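Local atomic coordinates of cytoplasmic export protein 1 (Saccharomyces cerevisiae, PDB entry 3VWA), a protein that takes part in nuclear tRNA export, binding tRNA and possibly handing aminoacylated tRNAs from export receptors at the nuclear pore to the translation machinery. Residues A[91-96]-A[135-140]; A[113-118]-A[142-147]. All blocks are in the same frame, centred on the assembly; numbering follows the deposited sequence.

Interaction 1. Residues A[91-96]-A[135-140]; sequences VVPFPW and SVFINI
Val91 to Trp96 follow strand 85-89 of the kinase-like domain, probably at the hinge position of a protein kinase, and the short strand 92-93 pairs antiparallel with strand 136-138. Val92 and Ile138 form a hydrogen-bonded pair: Val92 N donates to Ile138 O at 2.9 Å and Ile138 N returns the bond to Val92 O at 2.7 Å, both donors in the carbonyl plane. Pro93 faces Phe137 at the next, non-hydrogen-bonded position, where the missing N-H costs the pairing nothing. Beyond it Phe94 N reaches Val136 O at 2.9 Å; the bond is nearly straight at hydrogen (171°), but the donor stands 29° above the carbonyl plane.

The tight packing is around Phe137. Its ring, with CG anti to the carbonyl carbon, has the CD2 and CE2 side against the other strand: Phe137 CD2 meets Val91 CG2 at 3.6 Å, the two side chains crossing at about a right angle, and Phe137 CE2 lies 3.6 Å from Pro93 CB. Val136 and Phe94 run side by side and point the same way, Val136 CG1 lying 3.8 Å from Phe94 CD1; helix 186-198 covers this end through Leu194 and Leu198. Ile138, the residue most buried by the contact, sends CD1 across to Pro95 CD at 3.6 Å.

At the solvent side Val92 is exposed: it shares a sheet face with Ile138, yet Val92 CG1 stays 4.3 Å from Ile138 CD1, the same methyl that packs on Pro95.

All three hydrogen bonds between the segments join main chain, while the side chains that meet are wholly apolar. The register is thus consistent with being set by the backbone, and the hydrophobic surface of Ile138, Phe137, Val91, Phe94 and Val136 is buried with no charge or polar side chain to pair across the contact.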
ATOM      1  N   VAL A  91     -12.712  -5.382  12.616  1.00 28.92           N
ATOM      2  CA  VAL A  91     -11.486  -6.034  13.006  1.00 32.62           C
ATOM      3  C   VAL A  91     -11.202  -7.216  12.078  1.00 32.72           C
ATOM      4  O   VAL A  91     -12.092  -7.663  11.338  1.00 33.03           O
ATOM      5  CB  VAL A  91     -11.516  -6.533  14.450  1.00 30.80           C
ATOM      6  CG1 VAL A  91     -11.382  -5.373  15.418  1.00 28.15           C
ATOM      7  CG2 VAL A  91     -12.767  -7.401  14.707  1.00 31.06           C
ATOM      8  N   VAL A  92      -9.961  -7.702  12.158  1.00 30.79           N
ATOM      9  CA  VAL A  92      -9.428  -8.802  11.355  1.00 31.45           C
ATOM     10  C   VAL A  92      -8.886  -9.822  12.348  1.00 30.05           C
ATOM     11  O   VAL A  92      -8.160  -9.472  13.284  1.00 28.37           O
ATOM     12  CB  VAL A  92      -8.343  -8.314  10.346  1.00 34.45           C
ATOM     13  CG1 VAL A  92      -7.661  -9.492   9.639  1.00 36.43           C
ATOM     14  CG2 VAL A  92      -9.004  -7.458   9.270  1.00 33.60           C
ATOM     15  N   PRO A  93      -9.311 -11.076  12.235  1.00 30.20           N
ATOM     16  CA  PRO A  93      -8.713 -12.016  13.183  1.00 30.77           C
ATOM     17  C   PRO A  93      -7.232 -12.277  12.856  1.00 27.28           C
ATOM     18  O   PRO A  93      -6.863 -12.322  11.718  1.00 29.85           O
ATOM     19  CB  PRO A  93      -9.545 -13.280  13.016  1.00 35.17           C
ATOM     20  CG  PRO A  93     -10.133 -13.183  11.634  1.00 39.15           C
ATOM     21  CD  PRO A  93     -10.216 -11.718  11.270  1.00 35.83           C
ATOM     22  N   PHE A  94      -6.403 -12.381  13.864  1.00 27.62           N
ATOM     23  CA  PHE A  94      -5.005 -12.584  13.678  1.00 29.88           C
ATOM     24  C   PHE A  94      -4.757 -13.742  12.714  1.00 31.76           C
ATOM     25  O   PHE A  94      -5.340 -14.805  12.870  1.00 31.46           O
ATOM     26  CB  PHE A  94      -4.378 -12.837  15.034  1.00 28.22           C
ATOM     27  CG  PHE A  94      -2.906 -12.824  15.003  1.00 32.01           C
ATOM     28  CD1 PHE A  94      -2.213 -11.686  15.347  1.00 34.38           C
ATOM     29  CD2 PHE A  94      -2.196 -13.976  14.647  1.00 31.31           C
ATOM     30  CE1 PHE A  94      -0.825 -11.681  15.321  1.00 33.99           C
ATOM     31  CE2 PHE A  94      -0.844 -13.973  14.651  1.00 30.79           C
ATOM     32  CZ  PHE A  94      -0.150 -12.815  14.971  1.00 30.34           C
ATOM     33  N   PRO A  95      -3.924 -13.516  11.688  1.00 34.70           N
ATOM     34  CA  PRO A  95      -3.637 -14.553  10.659  1.00 36.41           C
ATOM     35  C   PRO A  95      -2.603 -15.541  11.153  1.00 33.10           C
ATOM     36  O   PRO A  95      -1.397 -15.419  10.878  1.00 33.99           O
ATOM     37  CB  PRO A  95      -3.132 -13.744   9.464  1.00 34.20           C
ATOM     38  CG  PRO A  95      -2.626 -12.472  10.046  1.00 37.40           C
ATOM     39  CD  PRO A  95      -3.425 -12.195  11.293  1.00 34.83           C
ATOM     40  N   TRP A  96      -3.072 -16.493  11.935  1.00 34.09           N
ATOM     41  CA  TRP A  96      -2.163 -17.536  12.463  1.00 37.90           C
ATOM     42  C   TRP A  96      -1.572 -18.334  11.350  1.00 36.90           C
ATOM     43  O   TRP A  96      -0.409 -18.683  11.412  1.00 39.78           O
ATOM     44  CB  TRP A  96      -2.866 -18.426  13.469  1.00 35.16           C
ATOM     45  CG  TRP A  96      -3.200 -17.695  14.735  1.00 36.45           C
ATOM     46  CD1 TRP A  96      -4.435 -17.168  15.117  1.00 40.36           C
ATOM     47  CD2 TRP A  96      -2.283 -17.370  15.852  1.00 39.26           C
ATOM     48  NE1 TRP A  96      -4.349 -16.571  16.368  1.00 40.43           N
ATOM     49  CE2 TRP A  96      -3.088 -16.640  16.848  1.00 39.05           C
ATOM     50  CE3 TRP A  96      -0.927 -17.594  16.107  1.00 34.14           C
ATOM     51  CZ2 TRP A  96      -2.543 -16.177  18.024  1.00 36.69           C
ATOM     52  CZ3 TRP A  96      -0.390 -17.113  17.294  1.00 38.99           C
ATOM     53  CH2 TRP A  96      -1.174 -16.426  18.235  1.00 38.31           C
ATOM     54  N   SER A 135      -8.432 -15.159  20.941  1.00 28.67           N
ATOM     55  CA  SER A 135      -8.637 -13.839  21.484  1.00 29.58           C
ATOM     56  C   SER A 135      -8.220 -12.717  20.542  1.00 32.87           C
ATOM     57  O   SER A 135      -8.637 -11.585  20.747  1.00 32.28           O
ATOM     58  CB  SER A 135      -7.842 -13.672  22.750  1.00 28.84           C
ATOM     59  OG  SER A 135      -8.282 -14.582  23.712  1.00 29.15           O
ATOM     60  N   VAL A 136      -7.358 -12.996  19.552  1.00 32.44           N
ATOM     61  CA  VAL A 136      -6.571 -11.887  18.993  1.00 30.59           C
ATOM     62  C   VAL A 136      -7.067 -11.345  17.673  1.00 28.87           C
ATOM     63  O   VAL A 136      -7.187 -12.089  16.682  1.00 23.45           O
ATOM     64  CB  VAL A 136      -5.055 -12.193  18.893  1.00 31.80           C
ATOM     65  CG1 VAL A 136      -4.307 -10.926  18.439  1.00 24.84           C
ATOM     66  CG2 VAL A 136      -4.519 -12.716  20.239  1.00 27.24           C
ATOM     67  N   PHE A 137      -7.322 -10.029  17.662  1.00 23.36           N
ATOM     68  CA  PHE A 137      -7.727  -9.374  16.426  1.00 25.80           C
ATOM     69  C   PHE A 137      -6.864  -8.167  16.166  1.00 26.12           C
ATOM     70  O   PHE A 137      -6.205  -7.657  17.075  1.00 26.80           O
ATOM     71  CB  PHE A 137      -9.213  -8.957  16.481  1.00 27.10           C
ATOM     72  CG  PHE A 137     -10.154 -10.119  16.445  1.00 26.73           C
ATOM     73  CD1 PHE A 137     -10.345 -10.924  17.576  1.00 29.48           C
ATOM     74  CD2 PHE A 137     -10.827 -10.435  15.287  1.00 27.39           C
ATOM     75  CE1 PHE A 137     -11.183 -12.032  17.537  1.00 27.22           C
ATOM     76  CE2 PHE A 137     -11.711 -11.517  15.240  1.00 25.73           C
ATOM     77  CZ  PHE A 137     -11.882 -12.307  16.354  1.00 26.93           C
ATOM     78  N   ILE A 138      -6.898  -7.716  14.927  1.00 27.79           N
ATOM     79  CA  ILE A 138      -6.217  -6.479  14.491  1.00 29.17           C
ATOM     80  C   ILE A 138      -7.239  -5.415  14.103  1.00 28.71           C
ATOM     81  O   ILE A 138      -8.130  -5.694  13.304  1.00 28.70           O
ATOM     82  CB  ILE A 138      -5.438  -6.769  13.222  1.00 26.93           C
ATOM     83  CG1 ILE A 138      -4.674  -8.086  13.432  1.00 29.91           C
ATOM     84  CG2 ILE A 138      -4.502  -5.590  12.927  1.00 23.68           C
ATOM     85  CD1 ILE A 138      -4.281  -8.765  12.148  1.00 34.11           C
ATOM     86  N   ASN A 139      -7.071  -4.186  14.574  1.00 27.60           N
ATOM     87  CA  ASN A 139      -7.987  -3.152  14.088  1.00 31.07           C
ATOM     88  C   ASN A 139      -7.527  -2.617  12.746  1.00 31.09           C
ATOM     89  O   ASN A 139      -6.535  -3.151  12.215  1.00 27.57           O
ATOM     90  CB  ASN A 139      -8.220  -2.034  15.127  1.00 30.27           C
ATOM     91  CG  ASN A 139      -6.939  -1.367  15.590  1.00 32.46           C
ATOM     92  OD1 ASN A 139      -5.968  -1.226  14.840  1.00 32.49           O
ATOM     93  ND2 ASN A 139      -6.958  -0.897  16.822  1.00 32.35           N
ATOM     94  N   ILE A 140      -8.184  -1.560  12.206  1.00 28.55           N
ATOM     95  CA  ILE A 140      -7.737  -0.993  10.911  1.00 30.84           C
ATOM     96  C   ILE A 140      -6.334  -0.363  10.967  1.00 28.12           C
ATOM     97  O   ILE A 140      -5.719  -0.204   9.946  1.00 26.52           O
ATOM     98  CB  ILE A 140      -8.698   0.055  10.248  1.00 31.22           C
ATOM     99  CG1 ILE A 140      -9.457   0.856  11.297  1.00 34.32           C
ATOM    100  CG2 ILE A 140      -9.674  -0.646   9.294  1.00 38.16           C
ATOM    101  CD1 ILE A 140      -8.693   1.993  11.923  1.00 30.85           C
TER

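Interaction 2. Residues A[113-118]-A[142-147]; sequences ISQLLA and GEWVLF
In this kinase-like domain, helix 106-122 packs beneath the small antiparallel sheet that ends in strand 144-146, a helix-on-sheet arrangement reminiscent of the helix E and beta7-beta8 region of a kinase C-lobe. The axes of 113-118 and 144-146 pass 7.6 Å apart and cross at -38°. Three residues carry most of the contact: Trp144, Leu116 and Gln115.

Trp144 points its side chain at the helix. With chi2 at 14°, CD1 lies on the CA side of the ring system and the six-membered ring on the far side from CA, against the Ile113 end of the helical segment, so that Trp144 CZ3 comes to 3.7 Å from Ile113 N. Leu116 meets the indole at its edge: CG lies in the ring plane, and Leu116 CD1 sits 4.0 Å from Trp144 CE3. The other methyl, Leu116 CD2, fits between the two inward-pointing strand residues, 3.8 Å from Trp144 CB and 4.0 Å from Leu146 CD2, and Leu116 and Leu146 cross at about a right angle. Leu194 and Leu198 of helix 186-198 continue this apolar layer, touching Leu116 and Trp144 respectively. The indole N-H is used elsewhere, NE1 bonding to Thr280 OG1.

Gln115 brings the polar element. Its chain runs extended beyond CG and carries the amide to the start of the strand, where Gln115 NE2 lies by the CG methylene of Glu143. Gln115 OE1 accepts from Trp144 N at 2.9 Å, but the peptide N-H comes in 50° above the plane of the amide carbonyl rather than along a lone pair. A buried helix residue thus takes up a strand N-H. The same oxygen has a second donor, water 1, at 2.7 Å, and that water gives its other hydrogen to Gly142 O at 2.9 Å, bridging Gln115 OE1 to the turn.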
ATOM      1  N   ILE A 113       2.761  -7.746  20.970  1.00 28.65           N
ATOM      2  CA  ILE A 113       2.742  -8.209  22.366  1.00 26.79           C
ATOM      3  C   ILE A 113       2.670  -7.027  23.318  1.00 25.79           C
ATOM      4  O   ILE A 113       1.957  -7.080  24.315  1.00 25.20           O
ATOM      5  CB  ILE A 113       3.989  -9.054  22.671  1.00 27.50           C
ATOM      6  CG1 ILE A 113       3.816 -10.433  22.005  1.00 29.83           C
ATOM      7  CG2 ILE A 113       4.194  -9.223  24.158  1.00 21.97           C
ATOM      8  CD1 ILE A 113       5.105 -11.254  22.026  1.00 28.40           C
ATOM      9  N   SER A 114       3.403  -5.965  23.002  1.00 26.00           N
ATOM     10  CA  SER A 114       3.362  -4.743  23.832  1.00 24.82           C
ATOM     11  C   SER A 114       1.950  -4.077  23.817  1.00 27.39           C
ATOM     12  O   SER A 114       1.508  -3.512  24.831  1.00 26.33           O
ATOM     13  CB  SER A 114       4.471  -3.758  23.470  1.00 24.07           C
ATOM     14  OG  SER A 114       4.215  -2.981  22.298  1.00 23.86           O
ATOM     15  N   GLN A 115       1.219  -4.210  22.707  1.00 24.23           N
ATOM     16  CA  GLN A 115      -0.117  -3.668  22.641  1.00 26.10           C
ATOM     17  C   GLN A 115      -1.073  -4.505  23.494  1.00 30.03           C
ATOM     18  O   GLN A 115      -1.941  -3.955  24.165  1.00 33.41           O
ATOM     19  CB  GLN A 115      -0.584  -3.582  21.190  1.00 26.97           C
ATOM     20  CG  GLN A 115       0.126  -2.499  20.392  1.00 23.96           C
ATOM     21  CD  GLN A 115       0.119  -2.767  18.915  1.00 24.30           C
ATOM     22  OE1 GLN A 115      -0.323  -3.827  18.460  1.00 25.05           O
ATOM     23  NE2 GLN A 115       0.602  -1.798  18.137  1.00 24.50           N
ATOM     24  N   LEU A 116      -0.866  -5.827  23.520  1.00 30.51           N
ATOM     25  CA  LEU A 116      -1.706  -6.724  24.307  1.00 27.62           C
ATOM     26  C   LEU A 116      -1.456  -6.490  25.803  1.00 27.45           C
ATOM     27  O   LEU A 116      -2.385  -6.560  26.603  1.00 28.34           O
ATOM     28  CB  LEU A 116      -1.407  -8.191  23.951  1.00 27.26           C
ATOM     29  CG  LEU A 116      -1.750  -8.680  22.559  1.00 26.34           C
ATOM     30  CD1 LEU A 116      -1.493 -10.172  22.532  1.00 30.51           C
ATOM     31  CD2 LEU A 116      -3.220  -8.444  22.194  1.00 25.07           C
ATOM     32  N   LEU A 117      -0.207  -6.189  26.160  1.00 24.82           N
ATOM     33  CA  LEU A 117       0.153  -5.875  27.528  1.00 24.61           C
ATOM     34  C   LEU A 117      -0.453  -4.556  28.023  1.00 25.54           C
ATOM     35  O   LEU A 117      -0.879  -4.465  29.161  1.00 29.87           O
ATOM     36  CB  LEU A 117       1.690  -5.910  27.690  1.00 24.83           C
ATOM     37  CG  LEU A 117       2.282  -7.344  27.573  1.00 30.86           C
ATOM     38  CD1 LEU A 117       3.795  -7.330  27.350  1.00 30.68           C
ATOM     39  CD2 LEU A 117       2.023  -8.184  28.829  1.00 26.94           C
ATOM     40  N   ALA A 118      -0.488  -3.509  27.215  1.00 24.00           N
ATOM     41  CA  ALA A 118      -1.110  -2.270  27.714  1.00 28.09           C
ATOM     42  C   ALA A 118      -2.605  -2.540  28.015  1.00 29.81           C
ATOM     43  O   ALA A 118      -3.143  -2.025  29.007  1.00 30.35           O
ATOM     44  CB  ALA A 118      -0.979  -1.150  26.686  1.00 27.98           C
ATOM     45  N   GLY A 142      -3.816  -1.653  12.491  1.00 28.66           N
ATOM     46  CA  GLY A 142      -2.791  -2.706  12.583  1.00 26.36           C
ATOM     47  C   GLY A 142      -2.438  -3.056  14.021  1.00 29.25           C
ATOM     48  O   GLY A 142      -1.526  -3.848  14.261  1.00 27.68           O
ATOM     49  N   GLU A 143      -3.182  -2.490  14.969  1.00 25.36           N
ATOM     50  CA  GLU A 143      -2.892  -2.658  16.374  1.00 28.69           C
ATOM     51  C   GLU A 143      -3.657  -3.884  16.852  1.00 24.93           C
ATOM     52  O   GLU A 143      -4.800  -4.158  16.420  1.00 25.75           O
ATOM     53  CB  GLU A 143      -3.352  -1.435  17.224  1.00 28.92           C
ATOM     54  CG  GLU A 143      -2.702  -0.074  16.952  1.00 29.70           C
ATOM     55  CD  GLU A 143      -3.473   1.083  17.654  1.00 32.27           C
ATOM     56  OE1 GLU A 143      -4.695   1.198  17.414  1.00 33.05           O
ATOM     57  OE2 GLU A 143      -2.908   1.841  18.476  1.00 27.93           O
ATOM     58  N   TRP A 144      -3.062  -4.557  17.819  1.00 23.38           N
ATOM     59  CA  TRP A 144      -3.601  -5.844  18.273  1.00 26.91           C
ATOM     60  C   TRP A 144      -4.597  -5.547  19.321  1.00 25.79           C
ATOM     61  O   TRP A 144      -4.241  -4.915  20.306  1.00 24.27           O
ATOM     62  CB  TRP A 144      -2.476  -6.727  18.854  1.00 25.77           C
ATOM     63  CG  TRP A 144      -1.519  -7.210  17.786  1.00 28.38           C
ATOM     64  CD1 TRP A 144      -1.402  -6.736  16.476  1.00 26.00           C
ATOM     65  CD2 TRP A 144      -0.514  -8.260  17.910  1.00 27.61           C
ATOM     66  NE1 TRP A 144      -0.456  -7.419  15.799  1.00 29.57           N
ATOM     67  CE2 TRP A 144       0.129  -8.359  16.600  1.00 30.90           C
ATOM     68  CE3 TRP A 144      -0.100  -9.121  18.948  1.00 29.79           C
ATOM     69  CZ2 TRP A 144       1.180  -9.269  16.349  1.00 29.07           C
ATOM     70  CZ3 TRP A 144       0.971 -10.029  18.699  1.00 26.40           C
ATOM     71  CH2 TRP A 144       1.584 -10.095  17.419  1.00 31.33           C
ATOM     72  N   VAL A 145      -5.828  -6.026  19.104  1.00 26.13           N
ATOM     73  CA  VAL A 145      -6.979  -5.895  20.012  1.00 26.14           C
ATOM     74  C   VAL A 145      -7.594  -7.265  20.509  1.00 29.98           C
ATOM     75  O   VAL A 145      -7.400  -8.312  19.878  1.00 29.33           O
ATOM     76  CB  VAL A 145      -8.054  -4.927  19.424  1.00 28.29           C
ATOM     77  CG1 VAL A 145      -7.525  -3.480  19.394  1.00 29.06           C
ATOM     78  CG2 VAL A 145      -8.514  -5.353  18.013  1.00 24.88           C
ATOM     79  N   LEU A 146      -8.344  -7.236  21.618  1.00 26.90           N
ATOM     80  CA  LEU A 146      -8.773  -8.454  22.294  1.00 28.95           C
ATOM     81  C   LEU A 146     -10.275  -8.644  22.262  1.00 32.51           C
ATOM     82  O   LEU A 146     -11.059  -7.705  22.392  1.00 33.04           O
ATOM     83  CB  LEU A 146      -8.303  -8.481  23.755  1.00 27.29           C
ATOM     84  CG  LEU A 146      -6.826  -8.862  23.953  1.00 29.90           C
ATOM     85  CD1 LEU A 146      -6.364  -8.667  25.406  1.00 28.92           C
ATOM     86  CD2 LEU A 146      -6.552 -10.290  23.449  1.00 26.13           C
ATOM     87  N   PHE A 147     -10.646  -9.884  22.039  1.00 30.27           N
ATOM     88  CA  PHE A 147     -12.017 -10.253  22.050  1.00 32.48           C
ATOM     89  C   PHE A 147     -12.254 -11.392  23.041  1.00 32.71           C
ATOM     90  O   PHE A 147     -11.330 -12.136  23.389  1.00 33.70           O
ATOM     91  CB  PHE A 147     -12.441 -10.691  20.667  1.00 30.78           C
ATOM     92  CG  PHE A 147     -13.823 -11.222  20.620  1.00 32.68           C
ATOM     93  CD1 PHE A 147     -14.920 -10.340  20.654  1.00 30.98           C
ATOM     94  CD2 PHE A 147     -14.053 -12.615  20.593  1.00 32.15           C
ATOM     95  CE1 PHE A 147     -16.229 -10.825  20.619  1.00 33.00           C
ATOM     96  CE2 PHE A 147     -15.361 -13.104  20.563  1.00 37.04           C
ATOM     97  CZ  PHE A 147     -16.444 -12.204  20.587  1.00 35.56           C
TER
HETATM   98  O   HOH W   1       0.748  -4.001  15.993  1.00 24.90           O

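In the fold
Interactions 1 and 2 lie 10 Å apart, centre to centre, and share the hairpin of strands 136-138 and 144-146. Interaction 1 adds 92-93 as one outer strand of the three-stranded sheet, beside the central 136-138; interaction 2 packs the opposite outer strand, 144-146, on helix 106-122. The hairpin pairing itself includes a probable hydrogen bond from Val145 N to Phe137 O, 2.6 Å. Aromatic rings join the contacts directly: Phe94 and Trp144 pack edge-to-face, with Phe94 CE1 3.3 Å from Trp144 CZ2. Helix 186-198 covers both. Together they belong to the N-terminal kinase-like domain, which precedes the HEAT repeats.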